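Local coordinates for protein Epf (Streptococcus pyogenes, PDB 4ES8) that is a cell-surface adhesin that binds to cells through an N-terminal domain containing a carbohydrate-binding module, at residues A[82-90]-A[202-210]; A[98-106]-A[184-192]. All blocks are in the same frame, centred on the assembly; numbering follows the deposited sequence.

Interaction 1 (A[82-90]-A[202-210]). With ACT (acetate ion), chain E.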
ATOM      1  N   LYS A  82      10.729  14.782 -11.770  1.00 10.21           N
ATOM      2  CA  LYS A  82      11.211  13.571 -11.132  1.00 11.20           C
ATOM      3  C   LYS A  82      10.790  13.429  -9.667  1.00 11.81           C
ATOM      4  O   LYS A  82      10.698  12.308  -9.185  1.00 12.12           O
ATOM      5  CB  LYS A  82      12.758  13.524 -11.237  1.00 16.69           C
ATOM      6  CG  LYS A  82      13.381  12.169 -10.934  1.00 39.80           C
ATOM      7  CD  LYS A  82      14.908  12.258 -10.825  1.00 50.33           C
ATOM      8  CE  LYS A  82      15.524  10.993 -10.274  1.00 64.34           C
ATOM      9  NZ  LYS A  82      15.353   9.834 -11.191  1.00 72.10           N
ATOM     10  N   GLN A  83      10.557  14.553  -8.962  1.00  9.89           N
ATOM     11  CA  GLN A  83      10.242  14.480  -7.544  1.00 10.28           C
ATOM     12  C   GLN A  83       8.919  15.088  -7.165  1.00 11.60           C
ATOM     13  O   GLN A  83       8.503  14.860  -6.030  1.00 11.95           O
ATOM     14  CB  GLN A  83      11.327  15.220  -6.719  1.00 13.53           C
ATOM     15  CG  GLN A  83      12.713  14.589  -6.834  1.00 33.66           C
ATOM     16  CD  GLN A  83      13.675  15.148  -5.817  1.00 62.81           C
ATOM     17  OE1 GLN A  83      14.266  16.216  -6.010  1.00 60.28           O
ATOM     18  NE2 GLN A  83      13.862  14.427  -4.717  1.00 56.96           N
ATOM     19  N   SER A  84       8.270  15.866  -8.043  1.00  6.88           N
ATOM     20  CA  SER A  84       7.092  16.620  -7.606  1.00  7.29           C
ATOM     21  C   SER A  84       5.964  16.641  -8.601  1.00  8.99           C
ATOM     22  O   SER A  84       6.152  16.341  -9.794  1.00  9.32           O
ATOM     23  CB  SER A  84       7.493  18.073  -7.335  1.00  9.40           C
ATOM     24  OG  SER A  84       7.864  18.752  -8.526  1.00 10.64           O
ATOM     25  N   ILE A  85       4.780  17.027  -8.119  1.00  5.90           N
ATOM     26  CA  ILE A  85       3.595  17.123  -8.960  1.00  5.96           C
ATOM     27  C   ILE A  85       2.790  18.306  -8.435  1.00  8.32           C
ATOM     28  O   ILE A  85       2.702  18.498  -7.214  1.00  6.47           O
ATOM     29  CB  ILE A  85       2.837  15.773  -8.975  1.00  8.26           C
ATOM     30  CG1 ILE A  85       1.793  15.735 -10.077  1.00  8.14           C
ATOM     31  CG2 ILE A  85       2.249  15.376  -7.585  1.00  8.35           C
ATOM     32  CD1 ILE A  85       1.326  14.311 -10.349  1.00  8.13           C
ATOM     33  N   ALA A  86       2.322  19.170  -9.343  1.00  6.69           N
ATOM     34  CA  ALA A  86       1.698  20.416  -8.919  1.00  6.45           C
ATOM     35  C   ALA A  86       0.561  20.850  -9.815  1.00  8.57           C
ATOM     36  O   ALA A  86       0.543  20.514 -11.008  1.00  7.15           O
ATOM     37  CB  ALA A  86       2.761  21.523  -8.911  1.00  7.86           C
ATOM     38  N   ALA A  87      -0.366  21.634  -9.221  1.00  6.82           N
ATOM     39  CA  ALA A  87      -1.485  22.238  -9.945  1.00  6.44           C
ATOM     40  C   ALA A  87      -1.458  23.737  -9.777  1.00 10.09           C
ATOM     41  O   ALA A  87      -1.035  24.241  -8.722  1.00  8.35           O
ATOM     42  CB  ALA A  87      -2.813  21.693  -9.431  1.00  7.54           C
ATOM     43  N   ARG A  88      -1.922  24.443 -10.809  1.00  6.47           N
ATOM     44  CA  ARG A  88      -2.042  25.898 -10.825  1.00  6.56           C
ATOM     45  C   ARG A  88      -3.449  26.225 -11.249  1.00 10.94           C
ATOM     46  O   ARG A  88      -3.903  25.721 -12.286  1.00 10.08           O
ATOM     47  CB  ARG A  88      -1.023  26.541 -11.778  1.00  9.34           C
ATOM     48  CG  ARG A  88      -1.329  28.014 -12.079  1.00 10.36           C
ATOM     49  CD  ARG A  88      -0.190  28.698 -12.817  1.00  9.64           C
ATOM     50  NE  ARG A  88       0.977  28.815 -11.959  1.00 10.12           N
ATOM     51  CZ  ARG A  88       2.183  29.160 -12.392  1.00 15.03           C
ATOM     52  NH1 ARG A  88       2.368  29.510 -13.665  1.00 13.75           N
ATOM     53  NH2 ARG A  88       3.205  29.204 -11.552  1.00 11.24           N
ATOM     54  N   TYR A  89      -4.152  27.023 -10.450  1.00  7.27           N
ATOM     55  CA  TYR A  89      -5.514  27.494 -10.782  1.00  6.17           C
ATOM     56  C   TYR A  89      -5.418  28.933 -11.309  1.00 11.41           C
ATOM     57  O   TYR A  89      -4.797  29.794 -10.665  1.00  9.26           O
ATOM     58  CB  TYR A  89      -6.439  27.432  -9.564  1.00  7.04           C
ATOM     59  CG  TYR A  89      -6.635  26.035  -9.039  1.00  7.01           C
ATOM     60  CD1 TYR A  89      -5.731  25.471  -8.138  1.00  8.65           C
ATOM     61  CD2 TYR A  89      -7.702  25.250  -9.475  1.00  7.58           C
ATOM     62  CE1 TYR A  89      -5.895  24.168  -7.666  1.00  7.66           C
ATOM     63  CE2 TYR A  89      -7.883  23.956  -8.999  1.00  8.44           C
ATOM     64  CZ  TYR A  89      -6.978  23.420  -8.094  1.00  9.83           C
ATOM     65  OH  TYR A  89      -7.158  22.144  -7.626  1.00  8.43           O
ATOM     66  N   LYS A  90      -5.962  29.176 -12.503  1.00  9.79           N
ATOM     67  CA  LYS A  90      -5.911  30.497 -13.130  1.00  8.96           C
ATOM     68  C   LYS A  90      -7.139  31.311 -12.787  1.00 11.30           C
ATOM     69  O   LYS A  90      -8.162  30.762 -12.397  1.00 10.63           O
ATOM     70  CB  LYS A  90      -5.793  30.361 -14.673  1.00 10.40           C
ATOM     71  CG  LYS A  90      -4.646  29.455 -15.145  1.00 12.72           C
ATOM     72  CD  LYS A  90      -3.269  30.070 -14.932  1.00 13.29           C
ATOM     73  CE  LYS A  90      -3.009  31.239 -15.871  1.00 13.73           C
ATOM     74  NZ  LYS A  90      -1.642  31.826 -15.661  1.00 15.14           N
ATOM     75  N   LEU A 202      -2.840  30.426  -8.534  1.00  7.37           N
ATOM     76  CA  LEU A 202      -2.793  29.762  -7.229  1.00  6.21           C
ATOM     77  C   LEU A 202      -2.144  28.399  -7.407  1.00  8.36           C
ATOM     78  O   LEU A 202      -2.725  27.536  -8.080  1.00  7.69           O
ATOM     79  CB  LEU A 202      -4.204  29.611  -6.625  1.00  6.18           C
ATOM     80  CG  LEU A 202      -5.036  30.890  -6.466  1.00  8.95           C
ATOM     81  CD1 LEU A 202      -6.340  30.576  -5.743  1.00  7.32           C
ATOM     82  CD2 LEU A 202      -4.257  32.015  -5.697  1.00  9.90           C
ATOM     83  N   ASP A 203      -0.963  28.186  -6.789  1.00  6.83           N
ATOM     84  CA  ASP A 203      -0.240  26.933  -6.940  1.00  5.42           C
ATOM     85  C   ASP A 203      -0.254  26.038  -5.715  1.00  8.02           C
ATOM     86  O   ASP A 203      -0.215  26.517  -4.596  1.00  7.82           O
ATOM     87  CB  ASP A 203       1.232  27.196  -7.290  1.00  5.35           C
ATOM     88  CG  ASP A 203       1.459  27.942  -8.585  1.00  8.82           C
ATOM     89  OD1 ASP A 203       0.490  28.084  -9.365  1.00 10.04           O
ATOM     90  OD2 ASP A 203       2.606  28.380  -8.818  1.00 14.36           O
ATOM     91  N   VAL A 204      -0.265  24.720  -5.946  1.00  7.03           N
ATOM     92  CA  VAL A 204      -0.194  23.716  -4.872  1.00  6.03           C
ATOM     93  C   VAL A 204       0.770  22.642  -5.347  1.00  8.07           C
ATOM     94  O   VAL A 204       0.671  22.220  -6.504  1.00  6.63           O
ATOM     95  CB  VAL A 204      -1.580  23.163  -4.426  1.00  8.22           C
ATOM     96  CG1 VAL A 204      -2.377  22.551  -5.599  1.00  8.38           C
ATOM     97  CG2 VAL A 204      -1.424  22.163  -3.270  1.00  8.24           C
ATOM     98  N   GLU A 205       1.700  22.217  -4.484  1.00  6.26           N
ATOM     99  CA  GLU A 205       2.725  21.245  -4.856  0.50  5.71           C
ATOM    100  C   GLU A 205       2.828  20.117  -3.840  1.00  8.53           C
ATOM    101  O   GLU A 205       2.723  20.365  -2.636  1.00  8.74           O
ATOM    102  CB  GLU A 205       4.085  21.966  -4.969  0.50  6.49           C
ATOM    103  CG  GLU A 205       5.256  21.087  -5.373  0.50  9.12           C
ATOM    104  CD  GLU A 205       6.576  21.815  -5.260  0.50 19.53           C
ATOM    105  OE1 GLU A 205       7.065  21.974  -4.119  0.50 12.30           O
ATOM    106  OE2 GLU A 205       7.119  22.232  -6.311  0.50 16.92           O
ATOM    107  N   PHE A 206       3.083  18.896  -4.338  1.00  5.62           N
ATOM    108  CA  PHE A 206       3.294  17.702  -3.534  1.00  5.49           C
ATOM    109  C   PHE A 206       4.585  17.064  -3.983  1.00  8.31           C
ATOM    110  O   PHE A 206       4.860  17.073  -5.190  1.00  7.90           O
ATOM    111  CB  PHE A 206       2.140  16.698  -3.719  1.00  7.10           C
ATOM    112  CG  PHE A 206       0.775  17.336  -3.725  1.00  7.88           C
ATOM    113  CD1 PHE A 206       0.069  17.518  -2.536  1.00  9.04           C
ATOM    114  CD2 PHE A 206       0.183  17.742  -4.927  1.00  7.02           C
ATOM    115  CE1 PHE A 206      -1.214  18.078  -2.549  1.00  8.07           C
ATOM    116  CE2 PHE A 206      -1.111  18.290  -4.942  1.00  7.66           C
ATOM    117  CZ  PHE A 206      -1.806  18.447  -3.750  1.00  6.87           C
ATOM    118  N   LYS A 207       5.391  16.530  -3.071  1.00  6.97           N
ATOM    119  CA  LYS A 207       6.651  15.967  -3.562  1.00  6.54           C
ATOM    120  C   LYS A 207       7.212  14.865  -2.694  1.00  9.04           C
ATOM    121  O   LYS A 207       6.750  14.656  -1.570  1.00  8.35           O
ATOM    122  CB  LYS A 207       7.721  17.081  -3.688  1.00 10.46           C
ATOM    123  CG  LYS A 207       8.008  17.818  -2.392  1.00 13.75           C
ATOM    124  CD  LYS A 207       8.943  19.020  -2.648  1.00 16.62           C
ATOM    125  CE  LYS A 207       9.040  19.874  -1.413  1.00 30.88           C
ATOM    126  NZ  LYS A 207      10.135  20.881  -1.516  1.00 34.45           N
ATOM    127  N   ASN A 208       8.205  14.149  -3.243  1.00  8.11           N
ATOM    128  CA  ASN A 208       9.003  13.115  -2.544  1.00  7.85           C
ATOM    129  C   ASN A 208       8.098  12.038  -1.927  1.00 11.12           C
ATOM    130  O   ASN A 208       8.086  11.801  -0.710  1.00 10.66           O
ATOM    131  CB  ASN A 208       9.914  13.778  -1.514  1.00  9.01           C
ATOM    132  CG  ASN A 208      10.947  14.648  -2.207  1.00 21.43           C
ATOM    133  OD1 ASN A 208      11.421  14.345  -3.323  1.00 18.25           O
ATOM    134  ND2 ASN A 208      11.337  15.725  -1.562  1.00 19.70           N
ATOM    135  N   LEU A 209       7.363  11.389  -2.826  1.00  9.23           N
ATOM    136  CA  LEU A 209       6.386  10.358  -2.481  0.50  9.87           C
ATOM    137  C   LEU A 209       7.066   9.008  -2.274  1.00 13.03           C
ATOM    138  O   LEU A 209       7.926   8.607  -3.069  1.00 14.13           O
ATOM    139  CB  LEU A 209       5.318  10.280  -3.578  0.50 10.33           C
ATOM    140  CG  LEU A 209       4.688  11.643  -3.936  0.50 14.75           C
ATOM    141  CD1 LEU A 209       4.809  11.957  -5.414  0.50 15.17           C
ATOM    142  CD2 LEU A 209       3.278  11.747  -3.469  0.50 17.89           C
ATOM    143  N   LYS A 210       6.697   8.316  -1.197  1.00  8.33           N
ATOM    144  CA  LYS A 210       7.239   6.985  -0.868  1.00  7.68           C
ATOM    145  C   LYS A 210       6.125   6.133  -0.305  1.00 10.83           C
ATOM    146  O   LYS A 210       5.195   6.678   0.293  1.00  9.30           O
ATOM    147  CB  LYS A 210       8.381   7.068   0.177  1.00 10.43           C
ATOM    148  CG  LYS A 210       9.696   7.687  -0.306  1.00 15.09           C
ATOM    149  CD  LYS A 210      10.683   7.824   0.874  1.00 15.34           C
ATOM    150  CE  LYS A 210      11.781   8.802   0.524  1.00 29.58           C
ATOM    151  NZ  LYS A 210      12.896   8.753   1.507  1.00 47.63           N
TER
HETATM  152  C   ACT E 503       0.991  29.797 -17.114  1.00 26.59           C
HETATM  153  O   ACT E 503       0.496  30.265 -18.163  1.00 27.59           O
HETATM  154  OXT ACT E 503       0.588  30.173 -15.988  1.00 23.21           O
HETATM  155  CH3 ACT E 503       2.193  28.876 -17.259  1.00 26.30           C
HETATM  156  O   HOH W   1       8.235  11.891  -5.541  1.00 14.65           O
HETATM  157  O   HOH W   2       8.469  21.455  -8.584  1.00 23.62           O

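Interaction 2 (A[98-106]-A[184-192])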
ATOM      1  N   SER A  98     -11.950  21.486  -8.973  1.00  6.52           N
ATOM      2  CA  SER A  98     -10.914  20.689  -8.348  1.00  5.66           C
ATOM      3  C   SER A  98     -10.049  19.957  -9.353  1.00  7.15           C
ATOM      4  O   SER A  98     -10.577  19.410 -10.325  1.00  7.89           O
ATOM      5  CB  SER A  98     -11.539  19.666  -7.394  1.00  6.51           C
ATOM      6  OG  SER A  98     -10.592  18.714  -6.931  1.00  6.46           O
ATOM      7  N   VAL A  99      -8.731  19.910  -9.077  1.00  6.09           N
ATOM      8  CA  VAL A  99      -7.769  19.101  -9.845  1.00  6.44           C
ATOM      9  C   VAL A  99      -7.276  17.989  -8.911  1.00  9.20           C
ATOM     10  O   VAL A  99      -6.972  18.253  -7.744  1.00  9.07           O
ATOM     11  CB  VAL A  99      -6.587  19.948 -10.386  1.00  9.26           C
ATOM     12  CG1 VAL A  99      -5.494  19.065 -10.987  1.00  9.48           C
ATOM     13  CG2 VAL A  99      -7.075  20.973 -11.405  1.00  9.43           C
ATOM     14  N   ALA A 100      -7.170  16.757  -9.419  1.00  6.59           N
ATOM     15  CA  ALA A 100      -6.643  15.652  -8.624  1.00  6.69           C
ATOM     16  C   ALA A 100      -5.595  14.928  -9.416  1.00  7.96           C
ATOM     17  O   ALA A 100      -5.745  14.759 -10.637  1.00  8.33           O
ATOM     18  CB  ALA A 100      -7.748  14.694  -8.232  1.00  7.90           C
ATOM     19  N   PHE A 101      -4.570  14.450  -8.718  1.00  4.39           N
ATOM     20  CA  PHE A 101      -3.553  13.594  -9.313  1.00  3.47           C
ATOM     21  C   PHE A 101      -3.623  12.193  -8.728  1.00  6.97           C
ATOM     22  O   PHE A 101      -3.972  12.020  -7.557  1.00  6.80           O
ATOM     23  CB  PHE A 101      -2.151  14.163  -9.049  1.00  4.66           C
ATOM     24  CG  PHE A 101      -1.997  15.571  -9.574  1.00  6.14           C
ATOM     25  CD1 PHE A 101      -2.087  15.837 -10.934  1.00  8.48           C
ATOM     26  CD2 PHE A 101      -1.730  16.628  -8.707  1.00  7.26           C
ATOM     27  CE1 PHE A 101      -1.961  17.140 -11.417  1.00  8.47           C
ATOM     28  CE2 PHE A 101      -1.595  17.922  -9.191  1.00  9.17           C
ATOM     29  CZ  PHE A 101      -1.689  18.173 -10.548  1.00  7.75           C
ATOM     30  N   LYS A 102      -3.251  11.185  -9.521  1.00  5.36           N
ATOM     31  CA  LYS A 102      -3.088   9.841  -8.999  1.00  4.80           C
ATOM     32  C   LYS A 102      -1.647   9.453  -9.202  1.00  7.79           C
ATOM     33  O   LYS A 102      -1.159   9.438 -10.346  1.00  8.01           O
ATOM     34  CB  LYS A 102      -4.038   8.824  -9.676  1.00  7.99           C
ATOM     35  CG  LYS A 102      -5.435   8.855  -9.080  1.00  7.18           C
ATOM     36  CD  LYS A 102      -6.301   7.717  -9.656  1.00  8.00           C
ATOM     37  CE  LYS A 102      -7.481   7.439  -8.776  1.00  8.74           C
ATOM     38  NZ  LYS A 102      -8.216   6.199  -9.218  1.00  7.84           N
ATOM     39  N   VAL A 103      -0.949   9.178  -8.106  1.00  6.40           N
ATOM     40  CA  VAL A 103       0.434   8.685  -8.165  1.00  5.88           C
ATOM     41  C   VAL A 103       0.370   7.210  -7.834  1.00  8.42           C
ATOM     42  O   VAL A 103      -0.090   6.804  -6.750  1.00  7.29           O
ATOM     43  CB  VAL A 103       1.377   9.462  -7.248  1.00  8.96           C
ATOM     44  CG1 VAL A 103       2.782   8.872  -7.355  1.00 10.56           C
ATOM     45  CG2 VAL A 103       1.411  10.932  -7.649  1.00  8.45           C
ATOM     46  N   ASN A 104       0.718   6.390  -8.829  1.00  6.77           N
ATOM     47  CA  ASN A 104       0.556   4.953  -8.719  1.00  5.93           C
ATOM     48  C   ASN A 104       1.593   4.259  -7.847  1.00  8.24           C
ATOM     49  O   ASN A 104       2.717   4.745  -7.693  1.00  8.16           O
ATOM     50  CB  ASN A 104       0.601   4.305 -10.100  1.00  5.95           C
ATOM     51  CG  ASN A 104      -0.690   4.446 -10.872  1.00 12.77           C
ATOM     52  OD1 ASN A 104      -1.692   5.001 -10.397  1.00  9.80           O
ATOM     53  ND2 ASN A 104      -0.681   3.957 -12.110  1.00 10.65           N
ATOM     54  N   THR A 105       1.182   3.147  -7.261  1.00  5.53           N
ATOM     55  CA  THR A 105       2.079   2.233  -6.569  1.00  6.13           C
ATOM     56  C   THR A 105       2.372   1.047  -7.480  1.00  9.37           C
ATOM     57  O   THR A 105       1.664   0.817  -8.480  1.00 10.48           O
ATOM     58  CB  THR A 105       1.451   1.704  -5.250  1.00  8.16           C
ATOM     59  OG1 THR A 105       0.429   0.744  -5.568  1.00  8.45           O
ATOM     60  CG2 THR A 105       0.848   2.837  -4.379  1.00  8.25           C
ATOM     61  N   LYS A 106       3.349   0.233  -7.082  1.00  7.27           N
ATOM     62  CA  LYS A 106       3.535  -1.064  -7.701  1.00  7.76           C
ATOM     63  C   LYS A 106       2.411  -1.988  -7.186  1.00 10.28           C
ATOM     64  O   LYS A 106       1.569  -1.572  -6.359  1.00  9.25           O
ATOM     65  CB  LYS A 106       4.922  -1.636  -7.334  1.00  8.48           C
ATOM     66  CG  LYS A 106       6.119  -0.753  -7.722  1.00 11.57           C
ATOM     67  CD  LYS A 106       6.372  -0.697  -9.205  1.00 19.01           C
ATOM     68  CE  LYS A 106       7.565   0.193  -9.548  1.00 17.41           C
ATOM     69  NZ  LYS A 106       8.860  -0.372  -9.024  1.00 18.27           N
ATOM     70  N   GLY A 184      -2.959  -5.809  -6.198  1.00 11.37           N
ATOM     71  CA  GLY A 184      -2.719  -5.024  -7.400  1.00 10.01           C
ATOM     72  C   GLY A 184      -2.299  -3.601  -7.115  1.00 10.27           C
ATOM     73  O   GLY A 184      -2.338  -3.143  -5.963  1.00 10.16           O
ATOM     74  N   PRO A 185      -1.909  -2.881  -8.177  1.00  8.51           N
ATOM     75  CA  PRO A 185      -1.488  -1.482  -7.994  1.00  8.32           C
ATOM     76  C   PRO A 185      -2.654  -0.605  -7.556  1.00  9.97           C
ATOM     77  O   PRO A 185      -3.807  -0.848  -7.940  1.00 10.92           O
ATOM     78  CB  PRO A 185      -1.005  -1.058  -9.394  1.00 10.44           C
ATOM     79  CG  PRO A 185      -1.718  -1.990 -10.347  1.00 17.03           C
ATOM     80  CD  PRO A 185      -1.833  -3.297  -9.598  1.00 11.94           C
ATOM     81  N   MET A 186      -2.333   0.398  -6.746  1.00  6.91           N
ATOM     82  CA  MET A 186      -3.295   1.398  -6.290  0.50  6.40           C
ATOM     83  C   MET A 186      -2.698   2.774  -6.507  1.00  9.28           C
ATOM     84  O   MET A 186      -1.675   2.890  -7.176  1.00  8.17           O
ATOM     85  CB  MET A 186      -3.660   1.163  -4.820  0.50  7.91           C
ATOM     86  CG  MET A 186      -4.509  -0.087  -4.625  0.50  9.72           C
ATOM     87  SD  MET A 186      -5.033  -0.310  -2.927  0.50 10.63           S
ATOM     88  CE  MET A 186      -6.025   0.957  -2.754  0.50  9.48           C
ATOM     89  N   SER A 187      -3.344   3.818  -6.002  1.00  6.77           N
ATOM     90  CA  SER A 187      -2.769   5.148  -6.129  1.00  6.84           C
ATOM     91  C   SER A 187      -2.985   5.939  -4.851  1.00  8.85           C
ATOM     92  O   SER A 187      -3.937   5.702  -4.090  1.00  7.51           O
ATOM     93  CB  SER A 187      -3.364   5.919  -7.315  1.00  9.34           C
ATOM     94  OG  SER A 187      -4.741   6.208  -7.139  1.00  8.13           O
ATOM     95  N   LEU A 188      -2.081   6.873  -4.632  1.00  6.99           N
ATOM     96  CA  LEU A 188      -2.270   7.965  -3.702  1.00  5.99           C
ATOM     97  C   LEU A 188      -2.962   9.045  -4.509  1.00  8.86           C
ATOM     98  O   LEU A 188      -2.438   9.444  -5.563  1.00  7.96           O
ATOM     99  CB  LEU A 188      -0.940   8.472  -3.103  1.00  6.59           C
ATOM    100  CG  LEU A 188      -1.054   9.789  -2.299  1.00 10.31           C
ATOM    101  CD1 LEU A 188      -1.913   9.625  -1.027  1.00  9.77           C
ATOM    102  CD2 LEU A 188       0.314  10.279  -1.868  1.00 11.33           C
ATOM    103  N   VAL A 189      -4.139   9.490  -4.066  1.00  5.79           N
ATOM    104  CA  VAL A 189      -4.882  10.545  -4.747  1.00  4.80           C
ATOM    105  C   VAL A 189      -4.623  11.865  -4.042  1.00  8.60           C
ATOM    106  O   VAL A 189      -4.897  11.998  -2.845  1.00  7.53           O
ATOM    107  CB  VAL A 189      -6.404  10.249  -4.846  1.00  7.03           C
ATOM    108  CG1 VAL A 189      -7.038  11.167  -5.903  1.00  6.64           C
ATOM    109  CG2 VAL A 189      -6.638   8.787  -5.211  1.00  6.98           C
ATOM    110  N   LEU A 190      -4.051  12.815  -4.784  1.00  6.45           N
ATOM    111  CA  LEU A 190      -3.682  14.138  -4.242  1.00  6.42           C
ATOM    112  C   LEU A 190      -4.659  15.155  -4.797  1.00  9.39           C
ATOM    113  O   LEU A 190      -4.584  15.494  -5.991  1.00  8.03           O
ATOM    114  CB  LEU A 190      -2.249  14.477  -4.652  1.00  6.48           C
ATOM    115  CG  LEU A 190      -1.198  13.525  -4.057  1.00  8.65           C
ATOM    116  CD1 LEU A 190       0.113  13.674  -4.775  1.00  9.62           C
ATOM    117  CD2 LEU A 190      -1.020  13.751  -2.549  1.00 11.17           C
ATOM    118  N   LEU A 191      -5.636  15.571  -3.974  1.00  6.90           N
ATOM    119  CA  LEU A 191      -6.705  16.441  -4.441  1.00  6.35           C
ATOM    120  C   LEU A 191      -6.590  17.835  -3.920  1.00  8.46           C
ATOM    121  O   LEU A 191      -6.220  18.048  -2.764  1.00  8.16           O
ATOM    122  CB  LEU A 191      -8.102  15.891  -4.036  1.00  6.24           C
ATOM    123  CG  LEU A 191      -8.360  14.422  -4.385  1.00  9.15           C
ATOM    124  CD1 LEU A 191      -8.145  13.539  -3.169  1.00  9.17           C
ATOM    125  CD2 LEU A 191      -9.785  14.230  -4.895  1.00 11.06           C
ATOM    126  N   SER A 192      -6.951  18.804  -4.772  1.00  5.89           N
ATOM    127  CA  SER A 192      -7.008  20.199  -4.321  1.00  5.44           C
ATOM    128  C   SER A 192      -8.201  20.869  -4.954  1.00  7.95           C
ATOM    129  O   SER A 192      -8.761  20.361  -5.934  1.00  6.30           O
ATOM    130  CB  SER A 192      -5.714  20.945  -4.647  1.00  7.37           C
ATOM    131  OG  SER A 192      -5.417  20.963  -6.033  1.00  7.76           O
TER
HETATM  132  O   HOH W   3      -4.327  18.451  -6.790  1.00  9.33           O

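Interaction 1 (A[82-90]-A[202-210])
Strands 84-89 and 202-210 run antiparallel, 168° between their directions, joined by a backbone ladder in which Ile85, Ala87 and Tyr89 exchange paired N-H···O bonds with Phe206, Val204 and Leu202. On the face of Ser84, Ala86 and Arg88, Arg88 forms a salt bridge with Asp203. The guanidinium meets the carboxylate side-on, NE reaching Asp203 OD1 at 2.7 Å and NH2 reaching Asp203 OD2 at 2.9 Å. Both oxygens use their syn lone pairs, and the two planes lie only 15° apart. A bend in the arginine chain (chi3 -68°) turns NE and NH2 toward the carboxylate. NH1 bonds to OXT of an acetate probably taken from the crystallisation liquor, as does Lys90 NZ, which also forms a salt bridge with Asp201, while Trp67 adds a cation-pi contact to Arg88. These strands are neighbours in one sheet of a beta-sandwich, consistent with the carbohydrate-binding module of this adhesin. The other face turns inward to the second sheet, and apolar residues suit it: Ala87 CB meets Val204 CG1 at 4.0 Å, and Ile85 CG2 meets Phe206 CB at 4.1 Å. The small Ala87 packs against Phe101 of the opposing sheet. In one of the two conformers of Glu205, a water donates to both Ser84 OG and Glu205 OE2; Asp81 also holds the serine hydroxyl. Where the ladder ends, Asn208 N bonds to Gln83 O at 2.9 Å.

Interaction 2 (A[98-106]-A[184-192])
Leu190 faces Phe101 in the antiparallel ladder of strands 98-105 and 186-192, and N-H···O bonds pass both ways between the two residues. The strands are neighbours in one sheet of the beta-sandwich, here largely buried. Leu190 turns to the face that packs on the other sheet: its side chain and that of Val103 cross at an angle, Leu190 CD1 4.2 Å from Val103 CG2, and its CB lies 4.4 Å from Phe101 CB. A branched aliphatic chain fits, since it also meets Ile85 and Phe206 across the sandwich. Ser192, on the same face, pairs with Val99. Its carbonyl O takes a bond from Ser98 OG at 2.7 Å and a weak one from Val99 N, while Ser192 N gives a sound bond to Val99 O. The Ser192 hydroxyl bonds to Tyr89 OH of the facing sheet and donates to a water that in turn bonds to Val99 O and Leu190 O, so a small polar residue is accommodated inside the core. On the reverse face, Ser187 OG sits between its own backbone N and carbonyl carbon (chi1 66°), 3.3 Å from CD of the extended Lys102 chain. Ser135 O accepts from both Ser187 OG and Lys102 NZ. Thr105 N still bonds to Met186 O, but the return bond from Met186 N goes to Thr105 OG1 at 3.0 Å, and that hydroxyl donates to Lys106 O, 2.7 Å away.

Interactions 1 and 2 lie in the two facing sheets of one sandwich domain, their centres about 12 Å apart. Along the chain they are nested: strand 84-89 leads into 97-105 and crosses to the other sheet, and strand 186-194 leads back into 202-213, so interaction 2 falls inside the loop that interaction 1 closes. Such nested antiparallel pairing resembles jelly-roll wrapping, as in many carbohydrate-binding modules. The two ladders share a core between the sheets, where Phe101 CZ packs 3.3 Å from Ala86 O and Val204 CG1 rests on the Ser192 side chain. Parts of the sequence far apart are thereby brought together around one core.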